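Local structure of xylose isomerase-like TIM barrel (2QW5) at residues 10-15 against 275-280; 43-48 against 320-325; 161-166 against 200-205. The protein probably acts as a sugar (phosphate) isomerase or epimerase, folded as a TIM barrel that binds a zinc ion and D-xylose. All blocks are in the same frame, centred on the assembly; numbering follows the deposited sequence. Where two conformers were deposited one is given.

Interaction 1. Residues 10-15 against 275-280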
ATOM      1  N   ASP A  10     -12.570  31.634 -27.021  1.00 34.95           N
ATOM      2  CA  ASP A  10     -11.240  31.028 -27.182  1.00 29.68           C
ATOM      3  C   ASP A  10     -11.301  29.643 -26.544  1.00 25.54           C
ATOM      4  O   ASP A  10     -11.838  29.477 -25.434  1.00 22.12           O
ATOM      5  CB  ASP A  10     -10.158  31.846 -26.459  1.00 30.16           C
ATOM      6  CG  ASP A  10      -9.763  33.100 -27.201  1.00 31.27           C
ATOM      7  OD1 ASP A  10     -10.110  33.254 -28.376  1.00 35.60           O
ATOM      8  OD2 ASP A  10      -9.069  33.934 -26.599  1.00 46.10           O
ATOM      9  N   ILE A  11     -10.749  28.673 -27.248  1.00 22.37           N
ATOM     10  CA  ILE A  11     -10.696  27.302 -26.777  1.00 21.68           C
ATOM     11  C   ILE A  11      -9.240  26.960 -26.558  1.00 21.26           C
ATOM     12  O   ILE A  11      -8.422  27.086 -27.478  1.00 20.80           O
ATOM     13  CB  ILE A  11     -11.353  26.293 -27.788  1.00 22.33           C
ATOM     14  CG1 ILE A  11     -12.763  26.727 -28.182  1.00 24.55           C
ATOM     15  CG2 ILE A  11     -11.371  24.848 -27.222  1.00 19.14           C
ATOM     16  CD1 ILE A  11     -13.672  26.913 -27.014  1.00 23.99           C
ATOM     17  N   TYR A  12      -8.914  26.530 -25.338  1.00 18.02           N
ATOM     18  CA  TYR A  12      -7.556  26.101 -24.966  1.00 18.21           C
ATOM     19  C   TYR A  12      -7.546  24.584 -24.837  1.00 16.10           C
ATOM     20  O   TYR A  12      -8.597  23.964 -24.844  1.00 17.97           O
ATOM     21  CB  TYR A  12      -7.170  26.684 -23.613  1.00 21.40           C
ATOM     22  CG  TYR A  12      -6.912  28.179 -23.522  1.00 17.23           C
ATOM     23  CD1 TYR A  12      -7.318  29.096 -24.523  1.00 14.07           C
ATOM     24  CD2 TYR A  12      -6.378  28.716 -22.334  1.00 18.15           C
ATOM     25  CE1 TYR A  12      -7.093  30.495 -24.350  1.00 17.80           C
ATOM     26  CE2 TYR A  12      -6.165  30.081 -22.182  1.00 17.07           C
ATOM     27  CZ  TYR A  12      -6.514  30.963 -23.180  1.00 22.80           C
ATOM     28  OH  TYR A  12      -6.307  32.311 -22.981  1.00 22.65           O
ATOM     29  N   ILE A  13      -6.368  23.995 -24.777  1.00 17.19           N
ATOM     30  CA  ILE A  13      -6.215  22.562 -24.457  1.00 15.68           C
ATOM     31  C   ILE A  13      -5.109  22.352 -23.437  1.00 17.84           C
ATOM     32  O   ILE A  13      -4.081  23.019 -23.478  1.00 18.71           O
ATOM     33  CB  ILE A  13      -6.009  21.718 -25.715  1.00 17.73           C
ATOM     34  CG1 ILE A  13      -6.037  20.222 -25.362  1.00 19.95           C
ATOM     35  CG2 ILE A  13      -4.746  22.178 -26.475  1.00 15.36           C
ATOM     36  CD1 ILE A  13      -6.197  19.284 -26.583  1.00 15.58           C
ATOM     37  N   SER A  14      -5.336  21.423 -22.498  1.00 16.49           N
ATOM     38  CA  SER A  14      -4.345  21.085 -21.495  1.00 16.66           C
ATOM     39  C   SER A  14      -3.182  20.233 -22.036  1.00 16.94           C
ATOM     40  O   SER A  14      -3.402  19.278 -22.757  1.00 18.01           O
ATOM     41  CB  SER A  14      -4.977  20.259 -20.386  1.00 13.59           C
ATOM     42  OG  SER A  14      -3.995  19.887 -19.448  1.00 15.61           O
ATOM     43  N   PHE A  15      -1.962  20.546 -21.576  1.00 19.51           N
ATOM     44  CA  PHE A  15      -0.769  19.715 -21.856  1.00 17.31           C
ATOM     45  C   PHE A  15      -0.788  18.359 -21.130  1.00 19.19           C
ATOM     46  O   PHE A  15       0.117  17.580 -21.348  1.00 19.75           O
ATOM     47  CB  PHE A  15       0.573  20.473 -21.677  1.00 18.17           C
ATOM     48  CG  PHE A  15       1.205  20.845 -22.982  1.00 19.01           C
ATOM     49  CD1 PHE A  15       0.496  21.622 -23.905  1.00 19.67           C
ATOM     50  CD2 PHE A  15       2.488  20.385 -23.314  1.00 19.44           C
ATOM     51  CE1 PHE A  15       1.048  21.953 -25.139  1.00 22.89           C
ATOM     52  CE2 PHE A  15       3.058  20.698 -24.572  1.00 19.64           C
ATOM     53  CZ  PHE A  15       2.340  21.505 -25.470  1.00 19.68           C
ATOM     54  N   ASP A 275     -17.249  35.000 -20.001  1.00 27.42           N
ATOM     55  CA  ASP A 275     -16.766  35.240 -21.363  1.00 30.60           C
ATOM     56  C   ASP A 275     -15.275  34.931 -21.521  1.00 28.88           C
ATOM     57  O   ASP A 275     -14.669  35.321 -22.520  1.00 31.04           O
ATOM     58  CB  ASP A 275     -17.155  36.672 -21.862  1.00 33.88           C
ATOM     59  CG  ASP A 275     -16.391  37.813 -21.168  1.00 39.24           C
ATOM     60  OD1 ASP A 275     -15.422  37.597 -20.384  1.00 51.87           O
ATOM     61  OD2 ASP A 275     -16.772  38.976 -21.448  1.00 58.59           O
ATOM     62  N   GLY A 276     -14.696  34.213 -20.556  1.00 27.16           N
ATOM     63  CA  GLY A 276     -13.290  33.824 -20.614  1.00 26.23           C
ATOM     64  C   GLY A 276     -13.046  32.619 -21.511  1.00 25.07           C
ATOM     65  O   GLY A 276     -13.944  32.160 -22.190  1.00 25.03           O
ATOM     66  N   PRO A 277     -11.811  32.095 -21.513  1.00 25.12           N
ATOM     67  CA  PRO A 277     -11.492  30.927 -22.327  1.00 23.34           C
ATOM     68  C   PRO A 277     -12.080  29.627 -21.757  1.00 24.27           C
ATOM     69  O   PRO A 277     -12.194  29.516 -20.536  1.00 23.02           O
ATOM     70  CB  PRO A 277      -9.963  30.891 -22.281  1.00 24.41           C
ATOM     71  CG  PRO A 277      -9.602  31.547 -21.021  1.00 23.69           C
ATOM     72  CD  PRO A 277     -10.633  32.590 -20.773  1.00 22.52           C
ATOM     73  N   ILE A 278     -12.437  28.684 -22.638  1.00 23.49           N
ATOM     74  CA  ILE A 278     -12.969  27.356 -22.267  0.50 21.95           C
ATOM     75  C   ILE A 278     -11.857  26.361 -22.571  1.00 22.14           C
ATOM     76  O   ILE A 278     -11.486  26.235 -23.714  1.00 19.15           O
ATOM     77  CB  ILE A 278     -14.231  26.983 -23.097  0.50 22.35           C
ATOM     78  CG1 ILE A 278     -15.384  27.964 -22.853  0.50 21.00           C
ATOM     79  CG2 ILE A 278     -14.690  25.556 -22.772  0.50 21.79           C
ATOM     80  CD1 ILE A 278     -15.936  27.926 -21.451  0.50 17.68           C
ATOM     81  N   ALA A 279     -11.310  25.672 -21.546  1.00 19.71           N
ATOM     82  CA  ALA A 279     -10.195  24.728 -21.757  1.00 19.37           C
ATOM     83  C   ALA A 279     -10.636  23.265 -21.873  1.00 19.45           C
ATOM     84  O   ALA A 279     -11.398  22.798 -21.075  1.00 17.77           O
ATOM     85  CB  ALA A 279      -9.185  24.846 -20.682  1.00 17.33           C
ATOM     86  N   VAL A 280     -10.166  22.586 -22.919  1.00 20.60           N
ATOM     87  CA  VAL A 280     -10.359  21.154 -23.100  1.00 20.62           C
ATOM     88  C   VAL A 280      -9.295  20.495 -22.209  1.00 21.17           C
ATOM     89  O   VAL A 280      -8.114  20.703 -22.438  1.00 18.10           O
ATOM     90  CB  VAL A 280     -10.119  20.734 -24.585  1.00 17.91           C
ATOM     91  CG1 VAL A 280      -9.979  19.198 -24.715  1.00 16.51           C
ATOM     92  CG2 VAL A 280     -11.227  21.292 -25.461  1.00 21.16           C
TER
HETATM   93  O   HOH W   1     -13.186  33.185 -24.723  1.00 33.04           O

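Interaction 2. Residues 43-48 against 320-325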
ATOM      1  N   PHE A  43      -5.935  23.045 -35.513  1.00 25.61           N
ATOM      2  CA  PHE A  43      -7.294  22.604 -35.167  1.00 25.60           C
ATOM      3  C   PHE A  43      -8.165  23.723 -34.598  1.00 23.06           C
ATOM      4  O   PHE A  43      -9.367  23.529 -34.422  1.00 24.23           O
ATOM      5  CB  PHE A  43      -7.285  21.463 -34.123  1.00 24.61           C
ATOM      6  CG  PHE A  43      -6.437  20.282 -34.495  1.00 25.50           C
ATOM      7  CD1 PHE A  43      -6.341  19.831 -35.821  1.00 25.40           C
ATOM      8  CD2 PHE A  43      -5.785  19.561 -33.501  1.00 23.01           C
ATOM      9  CE1 PHE A  43      -5.555  18.718 -36.153  1.00 31.62           C
ATOM     10  CE2 PHE A  43      -4.992  18.438 -33.813  1.00 24.89           C
ATOM     11  CZ  PHE A  43      -4.874  18.019 -35.160  1.00 31.57           C
ATOM     12  N   GLY A  44      -7.551  24.859 -34.264  1.00 23.09           N
ATOM     13  CA  GLY A  44      -8.242  26.041 -33.769  1.00 23.39           C
ATOM     14  C   GLY A  44      -7.971  26.438 -32.336  1.00 22.35           C
ATOM     15  O   GLY A  44      -8.569  27.384 -31.854  1.00 26.99           O
ATOM     16  N   TYR A  45      -7.085  25.730 -31.650  1.00 21.92           N
ATOM     17  CA  TYR A  45      -6.749  26.057 -30.254  1.00 19.65           C
ATOM     18  C   TYR A  45      -5.941  27.340 -30.247  1.00 20.35           C
ATOM     19  O   TYR A  45      -5.035  27.496 -31.068  1.00 21.67           O
ATOM     20  CB  TYR A  45      -5.974  24.909 -29.579  1.00 20.37           C
ATOM     21  CG  TYR A  45      -6.826  23.681 -29.311  1.00 20.07           C
ATOM     22  CD1 TYR A  45      -7.744  23.683 -28.254  1.00 19.53           C
ATOM     23  CD2 TYR A  45      -6.699  22.502 -30.084  1.00 19.31           C
ATOM     24  CE1 TYR A  45      -8.540  22.585 -27.998  1.00 19.30           C
ATOM     25  CE2 TYR A  45      -7.474  21.378 -29.821  1.00 20.27           C
ATOM     26  CZ  TYR A  45      -8.382  21.415 -28.753  1.00 19.48           C
ATOM     27  OH  TYR A  45      -9.191  20.330 -28.487  1.00 15.39           O
ATOM     28  N   SER A  46      -6.318  28.257 -29.356  1.00 18.52           N
ATOM     29  CA  SER A  46      -5.683  29.571 -29.192  1.00 20.90           C
ATOM     30  C   SER A  46      -4.880  29.735 -27.884  1.00 20.16           C
ATOM     31  O   SER A  46      -4.202  30.764 -27.671  1.00 21.83           O
ATOM     32  CB  SER A  46      -6.738  30.645 -29.302  1.00 21.05           C
ATOM     33  OG  SER A  46      -7.628  30.530 -28.235  1.00 24.00           O
ATOM     34  N   GLY A  47      -4.925  28.722 -27.028  1.00 16.40           N
ATOM     35  CA  GLY A  47      -4.126  28.742 -25.816  1.00 12.81           C
ATOM     36  C   GLY A  47      -3.946  27.365 -25.207  1.00 13.81           C
ATOM     37  O   GLY A  47      -4.610  26.410 -25.597  1.00 14.01           O
ATOM     38  N   PHE A  48      -3.033  27.281 -24.242  1.00 17.90           N
ATOM     39  CA  PHE A  48      -2.620  25.968 -23.650  1.00 17.54           C
ATOM     40  C   PHE A  48      -2.483  26.020 -22.163  1.00 17.26           C
ATOM     41  O   PHE A  48      -2.081  27.046 -21.675  1.00 15.84           O
ATOM     42  CB  PHE A  48      -1.317  25.533 -24.323  1.00 14.80           C
ATOM     43  CG  PHE A  48      -1.458  25.452 -25.802  1.00 19.07           C
ATOM     44  CD1 PHE A  48      -1.935  24.292 -26.410  1.00 22.61           C
ATOM     45  CD2 PHE A  48      -1.274  26.578 -26.572  1.00 20.73           C
ATOM     46  CE1 PHE A  48      -2.157  24.251 -27.807  1.00 27.80           C
ATOM     47  CE2 PHE A  48      -1.509  26.564 -27.968  1.00 12.84           C
ATOM     48  CZ  PHE A  48      -1.949  25.397 -28.579  1.00 20.61           C
ATOM     49  N   GLU A 320     -11.139  16.207 -32.415  1.00 22.69           N
ATOM     50  CA  GLU A 320     -12.551  15.877 -32.154  1.00 23.24           C
ATOM     51  C   GLU A 320     -13.073  16.638 -30.949  1.00 20.95           C
ATOM     52  O   GLU A 320     -14.257  16.974 -30.912  1.00 18.91           O
ATOM     53  CB  GLU A 320     -12.739  14.377 -31.882  1.00 25.31           C
ATOM     54  CG  GLU A 320     -12.441  13.467 -33.055  1.00 24.72           C
ATOM     55  CD  GLU A 320     -13.440  13.584 -34.215  1.00 39.78           C
ATOM     56  OE1 GLU A 320     -14.647  13.833 -33.989  1.00 36.21           O
ATOM     57  OE2 GLU A 320     -13.006  13.410 -35.375  1.00 50.15           O
ATOM     58  N   ALA A 321     -12.193  16.879 -29.976  1.00 19.65           N
ATOM     59  CA  ALA A 321     -12.562  17.610 -28.721  1.00 20.59           C
ATOM     60  C   ALA A 321     -13.004  19.082 -29.014  1.00 20.43           C
ATOM     61  O   ALA A 321     -14.037  19.554 -28.513  1.00 22.53           O
ATOM     62  CB  ALA A 321     -11.378  17.561 -27.723  1.00 18.13           C
ATOM     63  N   ILE A 322     -12.213  19.791 -29.828  1.00 20.38           N
ATOM     64  CA  ILE A 322     -12.533  21.180 -30.187  1.00 18.96           C
ATOM     65  C   ILE A 322     -13.778  21.203 -31.083  1.00 21.04           C
ATOM     66  O   ILE A 322     -14.592  22.084 -30.918  1.00 20.42           O
ATOM     67  CB  ILE A 322     -11.334  21.969 -30.793  1.00 21.75           C
ATOM     68  CG1 ILE A 322     -11.678  23.457 -30.999  1.00 19.83           C
ATOM     69  CG2 ILE A 322     -10.808  21.312 -32.098  1.00 21.15           C
ATOM     70  CD1 ILE A 322     -10.426  24.388 -31.009  1.00 17.88           C
ATOM     71  N   LYS A 323     -13.909  20.231 -32.008  1.00 22.61           N
ATOM     72  CA  LYS A 323     -15.068  20.132 -32.895  1.00 23.02           C
ATOM     73  C   LYS A 323     -16.360  19.969 -32.093  1.00 23.29           C
ATOM     74  O   LYS A 323     -17.308  20.748 -32.285  1.00 23.76           O
ATOM     75  CB  LYS A 323     -14.877  19.037 -33.954  1.00 25.84           C
ATOM     76  CG  LYS A 323     -13.839  19.409 -35.046  1.00 29.64           C
ATOM     77  CD  LYS A 323     -13.502  18.198 -35.932  1.00 28.82           C
ATOM     78  CE  LYS A 323     -12.521  18.494 -37.098  1.00 42.92           C
ATOM     79  NZ  LYS A 323     -13.069  19.299 -38.241  1.00 50.72           N
ATOM     80  N   VAL A 324     -16.382  19.029 -31.150  1.00 21.32           N
ATOM     81  CA  VAL A 324     -17.577  18.842 -30.294  1.00 22.37           C
ATOM     82  C   VAL A 324     -17.872  20.072 -29.431  1.00 21.87           C
ATOM     83  O   VAL A 324     -19.020  20.480 -29.343  1.00 26.96           O
ATOM     84  CB  VAL A 324     -17.590  17.496 -29.471  1.00 21.52           C
ATOM     85  CG1 VAL A 324     -16.562  17.488 -28.312  1.00 16.51           C
ATOM     86  CG2 VAL A 324     -18.988  17.262 -28.909  1.00 18.44           C
ATOM     87  N   THR A 325     -16.845  20.657 -28.804  1.00 20.64           N
ATOM     88  CA  THR A 325     -16.999  21.850 -27.944  1.00 21.56           C
ATOM     89  C   THR A 325     -17.630  23.013 -28.729  1.00 21.32           C
ATOM     90  O   THR A 325     -18.560  23.662 -28.244  1.00 19.78           O
ATOM     91  CB  THR A 325     -15.645  22.288 -27.311  1.00 19.04           C
ATOM     92  OG1 THR A 325     -15.086  21.181 -26.573  1.00 20.68           O
ATOM     93  CG2 THR A 325     -15.801  23.522 -26.406  1.00 17.28           C
TER

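Interaction 3. Residues 161-166 against 200-205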
ATOM      1  N   ASN A 161      -7.176  27.005   8.613  1.00 21.68           N
ATOM      2  CA  ASN A 161      -5.728  27.267   8.498  1.00 19.86           C
ATOM      3  C   ASN A 161      -5.371  27.928   7.172  1.00 18.63           C
ATOM      4  O   ASN A 161      -4.517  28.800   7.137  1.00 16.69           O
ATOM      5  CB  ASN A 161      -4.891  25.979   8.549  1.00 18.20           C
ATOM      6  CG  ASN A 161      -4.950  25.264   9.883  1.00 22.38           C
ATOM      7  OD1 ASN A 161      -5.282  25.857  10.904  1.00 21.55           O
ATOM      8  ND2 ASN A 161      -4.595  23.962   9.876  1.00 20.08           N
ATOM      9  N   ALA A 162      -6.016  27.487   6.090  1.00 18.46           N
ATOM     10  CA  ALA A 162      -5.658  27.944   4.735  1.00 16.97           C
ATOM     11  C   ALA A 162      -6.255  29.300   4.334  1.00 16.45           C
ATOM     12  O   ALA A 162      -5.666  30.006   3.506  1.00 18.73           O
ATOM     13  CB  ALA A 162      -6.000  26.856   3.698  1.00 13.43           C
ATOM     14  N   GLN A 163      -7.402  29.681   4.914  1.00 17.81           N
ATOM     15  CA  GLN A 163      -8.088  30.897   4.461  1.00 18.98           C
ATOM     16  C   GLN A 163      -7.227  32.184   4.471  1.00 19.75           C
ATOM     17  O   GLN A 163      -7.175  32.879   3.447  1.00 17.30           O
ATOM     18  CB  GLN A 163      -9.407  31.087   5.210  1.00 18.32           C
ATOM     19  CG  GLN A 163     -10.496  30.141   4.745  1.00 20.97           C
ATOM     20  CD  GLN A 163     -11.702  30.083   5.672  1.00 20.82           C
ATOM     21  OE1 GLN A 163     -11.564  30.150   6.887  1.00 24.00           O
ATOM     22  NE2 GLN A 163     -12.900  29.908   5.092  1.00 20.12           N
ATOM     23  N   PRO A 164      -6.542  32.488   5.604  1.00 20.38           N
ATOM     24  CA  PRO A 164      -5.687  33.687   5.607  1.00 21.42           C
ATOM     25  C   PRO A 164      -4.502  33.622   4.643  1.00 20.30           C
ATOM     26  O   PRO A 164      -4.080  34.653   4.153  1.00 21.02           O
ATOM     27  CB  PRO A 164      -5.202  33.789   7.070  1.00 24.63           C
ATOM     28  CG  PRO A 164      -5.957  32.786   7.823  1.00 22.18           C
ATOM     29  CD  PRO A 164      -6.549  31.796   6.904  1.00 21.95           C
ATOM     30  N   ILE A 165      -4.000  32.409   4.365  1.00 17.51           N
ATOM     31  CA  ILE A 165      -2.874  32.215   3.454  1.00 18.13           C
ATOM     32  C   ILE A 165      -3.297  32.471   2.019  1.00 16.46           C
ATOM     33  O   ILE A 165      -2.570  33.151   1.276  1.00 18.47           O
ATOM     34  CB  ILE A 165      -2.236  30.819   3.613  1.00 20.06           C
ATOM     35  CG1 ILE A 165      -1.680  30.625   5.048  1.00 22.81           C
ATOM     36  CG2 ILE A 165      -1.138  30.587   2.529  1.00 18.72           C
ATOM     37  CD1 ILE A 165      -0.461  31.516   5.418  1.00 20.30           C
ATOM     38  N   LEU A 166      -4.463  31.945   1.636  1.00 17.56           N
ATOM     39  CA  LEU A 166      -5.024  32.183   0.303  1.00 17.55           C
ATOM     40  C   LEU A 166      -5.384  33.666   0.096  1.00 16.38           C
ATOM     41  O   LEU A 166      -5.230  34.190  -1.023  1.00 14.73           O
ATOM     42  CB  LEU A 166      -6.215  31.239  -0.008  1.00 18.54           C
ATOM     43  CG  LEU A 166      -5.888  29.840  -0.561  1.00 19.52           C
ATOM     44  CD1 LEU A 166      -5.257  29.962  -1.970  1.00 16.68           C
ATOM     45  CD2 LEU A 166      -4.970  29.066   0.305  1.00 13.82           C
ATOM     46  N   ILE A 200     -17.311  27.130  -2.200  1.00 19.35           N
ATOM     47  CA  ILE A 200     -18.038  28.367  -1.963  1.00 20.86           C
ATOM     48  C   ILE A 200     -17.972  28.686  -0.473  1.00 22.18           C
ATOM     49  O   ILE A 200     -17.688  29.839  -0.104  1.00 23.83           O
ATOM     50  CB  ILE A 200     -19.471  28.337  -2.493  1.00 22.26           C
ATOM     51  CG1 ILE A 200     -19.471  28.562  -4.017  1.00 18.41           C
ATOM     52  CG2 ILE A 200     -20.319  29.452  -1.863  1.00 17.58           C
ATOM     53  CD1 ILE A 200     -20.789  28.326  -4.688  1.00 20.13           C
ATOM     54  N   GLU A 201     -18.176  27.678   0.366  1.00 24.30           N
ATOM     55  CA  GLU A 201     -18.049  27.831   1.832  1.00 24.51           C
ATOM     56  C   GLU A 201     -16.630  28.281   2.270  1.00 23.74           C
ATOM     57  O   GLU A 201     -16.485  29.150   3.134  1.00 23.84           O
ATOM     58  CB  GLU A 201     -18.442  26.526   2.521  1.00 26.92           C
ATOM     59  CG  GLU A 201     -18.497  26.593   4.078  1.00 31.11           C
ATOM     60  CD  GLU A 201     -19.105  25.324   4.743  1.00 36.45           C
ATOM     61  OE1 GLU A 201     -19.598  24.385   4.038  1.00 49.92           O
ATOM     62  OE2 GLU A 201     -19.084  25.281   5.997  1.00 56.24           O
ATOM     63  N   PHE A 202     -15.598  27.697   1.653  1.00 22.12           N
ATOM     64  CA  PHE A 202     -14.205  28.064   1.913  1.00 21.29           C
ATOM     65  C   PHE A 202     -13.969  29.530   1.589  1.00 21.69           C
ATOM     66  O   PHE A 202     -13.373  30.272   2.412  1.00 21.58           O
ATOM     67  CB  PHE A 202     -13.224  27.192   1.094  1.00 21.74           C
ATOM     68  CG  PHE A 202     -11.776  27.637   1.195  1.00 19.00           C
ATOM     69  CD1 PHE A 202     -11.016  27.310   2.304  1.00 22.84           C
ATOM     70  CD2 PHE A 202     -11.193  28.410   0.200  1.00 18.63           C
ATOM     71  CE1 PHE A 202      -9.687  27.734   2.425  1.00 22.51           C
ATOM     72  CE2 PHE A 202      -9.840  28.855   0.312  1.00 19.24           C
ATOM     73  CZ  PHE A 202      -9.094  28.496   1.422  1.00 24.21           C
ATOM     74  N   LEU A 203     -14.408  29.932   0.398  1.00 20.71           N
ATOM     75  CA  LEU A 203     -14.250  31.313  -0.075  1.00 22.57           C
ATOM     76  C   LEU A 203     -14.936  32.385   0.765  1.00 22.49           C
ATOM     77  O   LEU A 203     -14.507  33.531   0.695  1.00 22.69           O
ATOM     78  CB  LEU A 203     -14.626  31.459  -1.533  1.00 21.35           C
ATOM     79  CG  LEU A 203     -13.691  30.737  -2.522  1.00 21.91           C
ATOM     80  CD1 LEU A 203     -14.349  30.701  -3.859  1.00 14.74           C
ATOM     81  CD2 LEU A 203     -12.301  31.349  -2.654  1.00 23.64           C
ATOM     82  N   LYS A 204     -15.956  32.024   1.555  1.00 26.32           N
ATOM     83  CA  LYS A 204     -16.632  32.990   2.436  0.50 27.22           C
ATOM     84  C   LYS A 204     -15.626  33.600   3.426  1.00 27.66           C
ATOM     85  O   LYS A 204     -15.830  34.721   3.894  1.00 30.23           O
ATOM     86  CB  LYS A 204     -17.829  32.349   3.177  0.50 29.76           C
ATOM     87  CG  LYS A 204     -18.994  31.820   2.282  0.50 34.01           C
ATOM     88  CD  LYS A 204     -19.934  32.915   1.759  0.50 33.66           C
ATOM     89  CE  LYS A 204     -20.986  32.425   0.725  0.50 26.33           C
ATOM     90  NZ  LYS A 204     -21.868  31.304   1.064  0.50 26.32           N
ATOM     91  N   GLY A 205     -14.563  32.855   3.758  1.00 27.17           N
ATOM     92  CA  GLY A 205     -13.485  33.335   4.638  1.00 25.90           C
ATOM     93  C   GLY A 205     -12.245  33.941   3.977  1.00 25.90           C
ATOM     94  O   GLY A 205     -11.241  34.177   4.655  1.00 27.17           O
TER
HETATM   95  O   HOH W   2     -15.696  28.768   5.809  1.00 34.83           O

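Interaction 1. Residues 10-15 against 275-280
Four backbone hydrogen bonds lace residues 10-14 to strand 278-280 in parallel register. Tyr-12 supplies two of them: its N donates to Ile-278 O, and its O accepts from Val-280 N at 2.8 Å along a nearly straight N-H (176°). Ile-278 N reaches Asp-10 O and Ser-14 N reaches Val-280 O, these two approaching almost along the C=O axis, whereas in the two bonds of Tyr-12 the donor N stands above the plane of the accepting carbonyl.

Going outward, Tyr-12 CB rests 4.0 Å from Ala-279 CB, the partner on the same face of the sheet. With chi1 at -70°, CG lies anti to the carbonyl carbon and the ring swings back along the strand toward Pro-277. There Pro-277 CB sits over one ring face, toward its rim, in a CH-pi contact, nearest Tyr-12 CE1 (3.6 Å) and CZ; Pro-277 CG then meets CZ and, at 3.9 Å, Tyr-12 OH.

This pairing joins the first and last strands and so closes the eight-stranded TIM barrel. Tyr-12 and Ala-279 face its interior; Ile-11, Ile-13, Ile-278 and Val-280 occupy the other face, where helix 314-332 covers Ile-11, Ile-13 and Val-280. On that outer side Ile-11 CD1 packs 4.0 Å from Ile-278 CB, and Ile-13 CG1 lies alongside Val-280 CG1 at 4.1 Å. At the strand ends, Ser-14 OG accepts a hydrogen bond from Phe-16 N and its side chain touches the zinc ligand Glu-281, and a water accepts from Asp-10 N and donates weakly to Gly-276 O.

Interaction 2. Residues 43-48 against 320-325
A Schellman motif at Gly-44 ends helix 27-42, and the turn that follows, leading into strand 47-51, packs against helix 314-332 on the outside of the barrel. Ile-322 carries the contact. Ile-322 CG1 stands anti to the backbone N (chi1 -173°), which sends its CD1 out over the Tyr-45 ring, 3.9 Å from the centroid and only 11° off the normal: a CH-pi contact centred on the face. Nearer the helix, Ile-322 CB lies 3.6 Å from Tyr-45 CZ. Ile-322 CG2, wedged between its own N and C, turns to Phe-43 O at 3.5 Å, and Ile-322 CD1 also meets Gly-44 C at 3.5 Å. Gly-44, at a positive phi of 113°, has no CB to meet that methyl or the preceding carbonyl.

Tyr-45 OH comes within 3.6 Å of Ala-321 CB and donates its hydrogen bond to Ala-318 O, a turn back in the helix. An alanine in place of Tyr-45 would lose that bond and the ring beneath Ile-322, and would probably loosen the turn from the helix. Ala-321 O, one turn further on, accepts from both Thr-325 N and Thr-325 OG1, the latter at 2.7 Å. What results is the fastening of the last helix of a TIM barrel beside the first alpha-to-beta turn.

Interaction 3. Residues 161-166 against 200-205
Phe-202 O, near the C-terminal end of helix 196-203, is gripped by two hydrogen bonds. Gln-163 NE2 approaches Phe-202 O at 2.7 Å, in the carbonyl plane and on a lone pair, with an N-H...O angle of 161°; Gly-205 N donates to Phe-202 O at 3.1 Å from within the turn. The oxygen also lies close to the amide plane of Gln-163, so the bond helps to fix the amide's rotation. A water holds NE2 a second time: it accepts from Gln-163 NE2 at 3.1 Å and donates to Glu-201 O, linking the glutamine to the preceding carbonyl as well.

The chain of Gln-163 gets there by extending beyond CG, and on the way CG packs 3.4 Å from Phe-202 CE1, with amide and ring planes 34° apart. Two further residues of the neighbouring helix meet the ring at its edge, Ala-162 CB at 4.0 Å from Phe-202 CE1 and Leu-166 CG at 4.0 Å from Phe-202 CZ. Gln-163 NE2 lies 3.5 Å from Gly-205 CA, on the side where a CB would stand. Val-131, in a loop, touches both Ala-162 and Phe-202.

Helix 148-176, kinked at Pro-164, and helix 196-203 precede and follow strand 179-182, so this contact is the side-by-side packing of successive outer helices that beta-alpha repetition produces in a TIM barrel.

How the interactions relate
Interactions 1 and 2 adjoin, their centres 8 Å apart. Strand 11-14 pairs with strand 278-280 on one side and with 47-51 on the other, where Ile-11 O and Ser-46 N, 3.1 Å apart, probably hydrogen-bond. Their segments alternate along the chain (10-15, 43-48, 275-280, 320-325), so together they stitch the N-terminal strands to the last strand and last helix at the closure of the barrel. Interaction 3 is nested inside both loops and joins helices 148-176 and 196-203; its centre lies 26 Å from that of interaction 1 and 34 Å from that of interaction 2, on the other side of the chain's centre from the latter. Barrel closure is thus long-range, while the helix pairing is comparatively local.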